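Local coordinates for putative uncharacterized protein (Mycobacterium tuberculosis, PDB 2ZQ5) that probably transfers a sulfuryl group from a donor such as PAPS to an acceptor substrate, at residues 231-236 with 291-296. Numbering follows the deposited sequence.
Sequences KNPSHL and DTWSRG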
loop_
_atom_site.group_PDB
_atom_site.type_symbol
_atom_site.label_atom_id
_atom_site.label_comp_id
_atom_site.label_asym_id
_atom_site.label_seq_id
_atom_site.Cartn_x
_atom_site.Cartn_y
_atom_site.Cartn_z
ATOM N N LYS A 231 4.030 -5.958 -0.280
ATOM C CA LYS A 231 4.850 -4.756 -0.383
ATOM C C LYS A 231 3.988 -3.542 -0.063
ATOM O O LYS A 231 2.879 -3.406 -0.582
ATOM C CB LYS A 231 5.465 -4.609 -1.778
ATOM C CG LYS A 231 6.521 -3.499 -1.860
ATOM C CD LYS A 231 5.960 -2.166 -2.345
ATOM C CE LYS A 231 5.807 -2.161 -3.859
ATOM N NZ LYS A 231 5.629 -0.783 -4.405
ATOM N N ASN A 232 4.495 -2.663 0.795
ATOM C CA ASN A 232 3.748 -1.465 1.161
ATOM C C ASN A 232 4.554 -0.553 2.073
ATOM O O ASN A 232 5.323 -1.022 2.908
ATOM C CB ASN A 232 2.458 -1.854 1.885
ATOM C CG ASN A 232 1.431 -0.745 1.875
ATOM O OD1 ASN A 232 1.096 -0.207 0.817
ATOM N ND2 ASN A 232 0.910 -0.403 3.052
ATOM N N PRO A 233 4.391 0.771 1.919
ATOM C CA PRO A 233 5.128 1.705 2.773
ATOM C C PRO A 233 4.736 1.626 4.259
ATOM O O PRO A 233 5.540 1.948 5.126
ATOM C CB PRO A 233 4.776 3.066 2.174
ATOM C CG PRO A 233 4.618 2.759 0.720
ATOM C CD PRO A 233 3.821 1.469 0.749
ATOM N N SER A 234 3.511 1.192 4.558
ATOM C CA SER A 234 3.060 1.132 5.951
ATOM C C SER A 234 3.901 0.229 6.845
ATOM O O SER A 234 3.992 0.447 8.051
ATOM C CB SER A 234 1.600 0.669 6.031
ATOM O OG SER A 234 1.489 -0.712 5.726
ATOM N N HIS A 235 4.527 -0.777 6.253
ATOM C CA HIS A 235 5.321 -1.711 7.030
ATOM C C HIS A 235 6.473 -1.037 7.768
ATOM O O HIS A 235 6.978 -1.566 8.756
ATOM C CB HIS A 235 5.768 -2.845 6.107
ATOM C CG HIS A 235 4.610 -3.559 5.477
ATOM N ND1 HIS A 235 4.602 -3.987 4.168
ATOM C CD2 HIS A 235 3.385 -3.849 5.975
ATOM C CE1 HIS A 235 3.417 -4.501 3.884
ATOM N NE2 HIS A 235 2.661 -4.429 4.963
ATOM N N LEU A 236 6.865 0.147 7.309
ATOM C CA LEU A 236 7.924 0.903 7.975
ATOM C C LEU A 236 7.408 1.444 9.306
ATOM O O LEU A 236 8.131 1.468 10.308
ATOM C CB LEU A 236 8.348 2.102 7.126
ATOM C CG LEU A 236 9.097 1.843 5.824
ATOM C CD1 LEU A 236 9.226 3.144 5.044
ATOM C CD2 LEU A 236 10.474 1.266 6.133
ATOM N N ASP A 291 8.516 15.062 6.744
ATOM C CA ASP A 291 8.015 14.569 8.019
ATOM C C ASP A 291 7.588 13.107 7.943
ATOM O O ASP A 291 8.044 12.274 8.730
ATOM C CB ASP A 291 6.828 15.413 8.489
ATOM C CG ASP A 291 6.169 14.842 9.729
ATOM O OD1 ASP A 291 6.877 14.622 10.734
ATOM O OD2 ASP A 291 4.942 14.613 9.699
ATOM N N THR A 292 6.715 12.798 6.990
ATOM C CA THR A 292 6.214 11.439 6.826
ATOM C C THR A 292 7.284 10.367 6.703
ATOM O O THR A 292 7.296 9.401 7.467
ATOM C CB THR A 292 5.300 11.332 5.589
ATOM O OG1 THR A 292 4.148 12.155 5.784
ATOM C CG2 THR A 292 4.858 9.888 5.361
ATOM N N TRP A 293 8.189 10.535 5.746
ATOM C CA TRP A 293 9.205 9.521 5.520
ATOM C C TRP A 293 10.347 9.456 6.520
ATOM O O TRP A 293 10.955 8.396 6.684
ATOM C CB TRP A 293 9.698 9.627 4.076
ATOM C CG TRP A 293 8.528 9.510 3.141
ATOM C CD1 TRP A 293 8.041 10.474 2.310
ATOM C CD2 TRP A 293 7.590 8.424 3.085
ATOM N NE1 TRP A 293 6.853 10.066 1.749
ATOM C CE2 TRP A 293 6.553 8.810 2.209
ATOM C CE3 TRP A 293 7.523 7.164 3.698
ATOM C CZ2 TRP A 293 5.459 7.985 1.930
ATOM C CZ3 TRP A 293 6.435 6.341 3.422
ATOM C CH2 TRP A 293 5.417 6.757 2.545
ATOM N N SER A 294 10.647 10.559 7.199
ATOM C CA SER A 294 11.699 10.487 8.206
ATOM C C SER A 294 11.115 9.733 9.401
ATOM O O SER A 294 11.822 8.990 10.079
ATOM C CB SER A 294 12.194 11.884 8.610
ATOM O OG SER A 294 11.170 12.701 9.144
ATOM N N ARG A 295 9.818 9.911 9.650
ATOM C CA ARG A 295 9.162 9.192 10.742
ATOM C C ARG A 295 9.110 7.706 10.392
ATOM O O ARG A 295 9.403 6.854 11.226
ATOM C CB ARG A 295 7.737 9.715 10.974
ATOM C CG ARG A 295 7.677 10.980 11.808
ATOM C CD ARG A 295 6.256 11.339 12.240
ATOM N NE ARG A 295 5.439 11.875 11.152
ATOM C CZ ARG A 295 4.509 11.192 10.490
ATOM N NH1 ARG A 295 4.254 9.923 10.789
ATOM N NH2 ARG A 295 3.819 11.795 9.530
ATOM N N GLY A 296 8.745 7.400 9.152
ATOM C CA GLY A 296 8.670 6.013 8.727
ATOM C C GLY A 296 9.980 5.269 8.897
ATOM O O GLY A 296 10.020 4.186 9.478
#
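Leu236 and Gly296 bring the two backbones within 5.2 Å of each other, CA to CA, where helix 234-237 meets helix 282-304. No hydrogen bond crosses: Leu236 O and Gly296 O lie 3.4 Å apart, but both are acceptors, so the approach is one of packing. The contact runs through the main chain of Gly296, with Leu236 CB 3.6 Å from Gly296 O. The second point of contact is apolar. Pro233 CB lies against the CZ3-CH2 side of the Trp293 six-membered ring, 3.8 Å from CH2, and comes at it obliquely. Trp293 reaches that far because its CG stands anti to the carbonyl carbon (chi1 -56°), which carries the indole from the flank of its helix to the proline. Thr292 CG2 sits 3.7 Å above the centre of one indole face and covers the ring on that side.

Polar bonds within each segment lie beside these contacts. Asn232 ND2 donates to Ser234 OG at 2.8 Å, nearly in its amide plane, across the proline that touches Trp293. On the helix, Arg295 grips Asp291 side-on one turn back through NE and NH2, with OD1 and OD2 close to the guanidinium plane, while the nitrogens meet the carboxylate from above its own plane; Arg295 NH2 to Asp291 OD2 measures 3.0 Å. Arg295 has a second acidic partner in Glu188, which also bonds Thr292.

In the P-loop-like sulfotransferase fold, this buried contact packs helix 282-304 against the turn that follows strand 227-231 of the parallel sheet. Leu236 also touches Thr97 of the adjacent strand 94-97, while Phe237, the next residue, meets Thr292 and Arg295.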